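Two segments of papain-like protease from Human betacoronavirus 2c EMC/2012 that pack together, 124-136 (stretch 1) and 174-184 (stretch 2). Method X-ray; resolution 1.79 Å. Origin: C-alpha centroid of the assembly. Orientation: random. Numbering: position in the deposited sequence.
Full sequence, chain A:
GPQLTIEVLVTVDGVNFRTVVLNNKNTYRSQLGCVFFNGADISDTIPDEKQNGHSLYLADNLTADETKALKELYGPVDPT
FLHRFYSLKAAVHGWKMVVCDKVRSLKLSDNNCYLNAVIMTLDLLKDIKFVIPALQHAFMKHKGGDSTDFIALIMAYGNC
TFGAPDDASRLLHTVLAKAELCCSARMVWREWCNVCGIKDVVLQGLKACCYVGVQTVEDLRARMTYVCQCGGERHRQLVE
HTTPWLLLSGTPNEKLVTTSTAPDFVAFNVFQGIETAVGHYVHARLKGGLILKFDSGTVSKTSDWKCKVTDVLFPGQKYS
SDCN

Stretch 1 124-136: LLKDIKFVIPALQ
Stretch 2, residues 174-184: TVLAKAELCCS

The shortest backbone link here is unusually tight: Cys 182 N donates to Asp 127 O at 2.5 Å, at the point where a two-strand pairing begins. Asp 127 sits in a left-handed conformation (phi/psi 65/25), and the chain then extends through strand 128-130, which runs antiparallel to strand 179-181, their directions 147° apart.

The register is Ile 128 with Leu 181, Lys 129 with Glu 180, and Phe 130 with Ala 179, at CA-CA distances of 4.7, 5.5 and 4.0 Å. The middle pair is the hydrogen-bonded one: Lys 129 N reaches Glu 180 O at 2.9 Å, and Glu 180 N returns to Lys 129 O at 2.7 Å. Val 131 N to Lys 178 O, 2.9 Å, closes the ladder. Lys 178 lies within a type I turn from Leu 176 to Ala 179, held by Ala 179 N to Leu 176 O at 3.0 Å, which carries the chain from helix into strand.

Alternation sorts the chemistry. On the face of Lys 129 and Glu 180, a salt bridge joins Lys 129 NZ to Glu 180 OE1 at 2.6 Å; the lysine takes t, t, p, m and the glutamate starts p, t, so both ends converge. Val 131 CG1 packs 3.7 Å from Glu 180 CD.

The other face is apolar. Phe 130 (chi1 m, chi2 -72°) places CE1 3.5 Å from Val 175 CG1 and CD1 3.8 Å from Ala 179 CB; the small alanine accompanies the closest strand pairing. Leu 125 CD1 meets Leu 176 CD2 at 3.8 Å, both side chains m, t.

Beyond the strand, Ile 132 N-caps a helix by position. Gln 136 (t, p) folds back, its OE1 accepting from Phe 130 N at 2.7 Å, while Leu 135 CD1 approaches Lys 178 CB at 3.8 Å.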

# COMPACT_ATOMS: atom_id res chain seq x y z
N LEU A 124 -15.45 -16.97 -1.85
CA LEU A 124 -16.62 -17.46 -1.14
C LEU A 124 -17.59 -16.31 -1.01
O LEU A 124 -18.68 -16.53 -0.53
CB LEU A 124 -16.27 -17.96 0.26
CG LEU A 124 -15.41 -19.24 0.13
CD1 LEU A 124 -14.91 -19.73 1.51
CD2 LEU A 124 -16.22 -20.31 -0.59
N LEU A 125 -17.20 -15.11 -1.38
CA LEU A 125 -18.12 -13.96 -1.04
C LEU A 125 -19.24 -13.66 -2.05
O LEU A 125 -18.96 -13.49 -3.26
CB LEU A 125 -17.31 -12.64 -0.84
CG LEU A 125 -16.24 -12.64 0.28
CD1 LEU A 125 -15.25 -11.47 0.28
CD2 LEU A 125 -16.76 -13.02 1.68
N LYS A 126 -20.48 -13.45 -1.56
CA LYS A 126 -21.56 -13.31 -2.48
C LYS A 126 -21.88 -11.83 -2.49
O LYS A 126 -21.56 -11.09 -1.54
CB LYS A 126 -22.77 -14.15 -2.02
CG LYS A 126 -22.54 -15.68 -2.12
CD LYS A 126 -22.02 -16.15 -3.50
CE LYS A 126 -20.95 -17.25 -3.39
NZ LYS A 126 -20.13 -17.45 -4.63
N ASP A 127 -22.52 -11.39 -3.55
CA ASP A 127 -23.07 -10.03 -3.60
C ASP A 127 -22.06 -8.89 -3.54
O ASP A 127 -22.42 -7.79 -3.13
CB ASP A 127 -24.12 -9.83 -2.49
CG ASP A 127 -25.29 -10.77 -2.64
OD1 ASP A 127 -25.93 -10.73 -3.72
OD2 ASP A 127 -25.54 -11.57 -1.71
N ILE A 128 -20.82 -9.16 -3.95
CA ILE A 128 -19.78 -8.14 -4.07
C ILE A 128 -19.45 -7.87 -5.54
O ILE A 128 -19.53 -8.77 -6.39
CB ILE A 128 -18.46 -8.53 -3.36
CG1 ILE A 128 -17.84 -9.73 -4.06
CG2 ILE A 128 -18.72 -8.78 -1.88
CD1 ILE A 128 -16.45 -10.10 -3.53
N LYS A 129 -19.13 -6.60 -5.79
CA LYS A 129 -18.69 -6.10 -7.09
C LYS A 129 -17.58 -5.06 -6.81
O LYS A 129 -17.67 -4.32 -5.84
CB LYS A 129 -19.84 -5.43 -7.82
CG LYS A 129 -19.55 -5.11 -9.28
CD LYS A 129 -20.66 -4.31 -9.97
CE LYS A 129 -20.85 -2.92 -9.36
NZ LYS A 129 -21.55 -3.06 -8.04
N PHE A 130 -16.57 -5.01 -7.67
CA PHE A 130 -15.48 -4.06 -7.52
C PHE A 130 -15.86 -2.75 -8.19
O PHE A 130 -16.40 -2.77 -9.28
CB PHE A 130 -14.17 -4.64 -8.08
CG PHE A 130 -13.61 -5.70 -7.20
CD1 PHE A 130 -13.03 -5.34 -5.98
CD2 PHE A 130 -13.71 -7.05 -7.54
CE1 PHE A 130 -12.56 -6.32 -5.11
CE2 PHE A 130 -13.24 -8.04 -6.69
CZ PHE A 130 -12.67 -7.68 -5.46
N VAL A 131 -15.61 -1.65 -7.51
CA VAL A 131 -16.02 -0.35 -8.04
C VAL A 131 -14.97 0.09 -9.05
O VAL A 131 -15.21 0.98 -9.83
CB VAL A 131 -16.26 0.73 -6.96
CG1 VAL A 131 -17.28 0.25 -5.95
CG2 VAL A 131 -14.96 1.15 -6.27
N ILE A 132 -13.80 -0.54 -9.05
CA ILE A 132 -12.76 -0.23 -10.08
C ILE A 132 -12.94 -1.17 -11.31
O ILE A 132 -12.92 -2.40 -11.17
CB ILE A 132 -11.33 -0.46 -9.50
CG1 ILE A 132 -11.05 0.59 -8.39
CG2 ILE A 132 -10.29 -0.32 -10.62
CD1 ILE A 132 -9.90 0.23 -7.43
N PRO A 133 -13.12 -0.60 -12.53
CA PRO A 133 -13.36 -1.49 -13.67
C PRO A 133 -12.30 -2.54 -13.94
O PRO A 133 -12.65 -3.67 -14.27
CB PRO A 133 -13.49 -0.52 -14.84
CG PRO A 133 -14.07 0.72 -14.22
CD PRO A 133 -13.52 0.81 -12.83
N ALA A 134 -11.02 -2.19 -13.80
CA ALA A 134 -10.01 -3.20 -14.10
C ALA A 134 -10.14 -4.37 -13.17
O ALA A 134 -9.94 -5.52 -13.58
CB ALA A 134 -8.61 -2.59 -13.99
N LEU A 135 -10.39 -4.08 -11.88
CA LEU A 135 -10.52 -5.17 -10.88
C LEU A 135 -11.76 -6.03 -11.13
O LEU A 135 -11.70 -7.20 -11.04
CB LEU A 135 -10.59 -4.62 -9.46
CG LEU A 135 -9.36 -4.73 -8.62
CD1 LEU A 135 -9.64 -4.08 -7.23
CD2 LEU A 135 -8.83 -6.16 -8.54
N GLN A 136 -12.90 -5.40 -11.43
CA GLN A 136 -14.12 -6.15 -11.73
C GLN A 136 -13.92 -7.03 -12.96
O GLN A 136 -14.22 -8.25 -12.93
CB GLN A 136 -15.27 -5.16 -11.99
CG GLN A 136 -16.70 -5.80 -12.01
CD GLN A 136 -16.97 -6.79 -10.87
OE1 GLN A 136 -16.43 -6.67 -9.76
NE2 GLN A 136 -17.78 -7.82 -11.16
N THR A 174 -7.63 -4.55 2.15
CA THR A 174 -7.39 -3.61 1.07
C THR A 174 -8.12 -3.92 -0.21
O THR A 174 -8.57 -3.00 -0.92
CB THR A 174 -5.90 -3.52 0.67
OG1 THR A 174 -5.42 -4.83 0.37
CG2 THR A 174 -5.09 -3.03 1.74
N VAL A 175 -8.25 -5.20 -0.52
CA VAL A 175 -9.03 -5.55 -1.68
C VAL A 175 -10.49 -5.20 -1.46
O VAL A 175 -11.09 -4.67 -2.34
CB VAL A 175 -8.86 -7.05 -2.07
CG1 VAL A 175 -9.84 -7.42 -3.17
CG2 VAL A 175 -7.44 -7.29 -2.58
N LEU A 176 -11.06 -5.52 -0.28
CA LEU A 176 -12.46 -5.32 -0.06
C LEU A 176 -12.75 -3.84 0.08
O LEU A 176 -13.88 -3.38 -0.24
CB LEU A 176 -12.91 -6.07 1.18
CG LEU A 176 -13.04 -7.59 0.96
CD1 LEU A 176 -13.27 -8.32 2.30
CD2 LEU A 176 -14.13 -7.89 -0.02
N ALA A 177 -11.75 -3.06 0.47
CA ALA A 177 -11.98 -1.55 0.39
C ALA A 177 -12.29 -1.06 -1.05
O ALA A 177 -12.86 0.02 -1.21
CB ALA A 177 -10.82 -0.75 0.97
N LYS A 178 -11.97 -1.85 -2.07
CA LYS A 178 -12.26 -1.52 -3.46
C LYS A 178 -13.57 -2.09 -3.97
O LYS A 178 -13.83 -2.06 -5.20
CB LYS A 178 -11.13 -2.04 -4.38
CG LYS A 178 -9.70 -1.64 -3.97
CD LYS A 178 -9.68 -0.20 -3.57
CE LYS A 178 -8.40 0.49 -4.04
NZ LYS A 178 -7.22 -0.04 -3.30
N ALA A 179 -14.36 -2.71 -3.08
CA ALA A 179 -15.53 -3.45 -3.52
C ALA A 179 -16.77 -2.77 -2.97
O ALA A 179 -16.67 -1.92 -2.08
CB ALA A 179 -15.48 -4.92 -3.07
N GLU A 180 -17.92 -3.14 -3.47
CA GLU A 180 -19.14 -2.69 -2.84
C GLU A 180 -20.15 -3.85 -2.85
O GLU A 180 -20.08 -4.80 -3.66
CB GLU A 180 -19.72 -1.47 -3.55
CG GLU A 180 -20.50 -1.85 -4.81
CD GLU A 180 -20.88 -0.66 -5.69
OE1 GLU A 180 -20.83 -0.85 -6.93
OE2 GLU A 180 -21.22 0.44 -5.17
N LEU A 181 -21.07 -3.77 -1.92
CA LEU A 181 -22.04 -4.82 -1.72
C LEU A 181 -23.18 -4.56 -2.69
O LEU A 181 -23.57 -3.41 -2.87
CB LEU A 181 -22.55 -4.70 -0.28
CG LEU A 181 -23.08 -6.00 0.29
CD1 LEU A 181 -21.96 -7.05 0.32
CD2 LEU A 181 -23.60 -5.69 1.70
N CYS A 182 -23.73 -5.61 -3.29
CA CYS A 182 -24.88 -5.47 -4.23
C CYS A 182 -26.23 -5.60 -3.53
O CYS A 182 -27.25 -5.69 -4.18
CB CYS A 182 -24.76 -6.52 -5.32
SG CYS A 182 -23.26 -6.29 -6.31
N CYS A 183 -26.24 -5.64 -2.21
CA CYS A 183 -27.46 -5.73 -1.43
C CYS A 183 -27.31 -4.79 -0.20
O CYS A 183 -26.27 -4.14 -0.07
CB CYS A 183 -27.71 -7.20 -1.03
SG CYS A 183 -26.47 -8.06 0.01
N SER A 184 -28.32 -4.75 0.68
CA SER A 184 -28.27 -4.04 1.95
C SER A 184 -27.43 -4.76 3.00
O SER A 184 -27.44 -5.99 3.04
CB SER A 184 -29.68 -4.06 2.52
OG SER A 184 -30.34 -2.93 2.05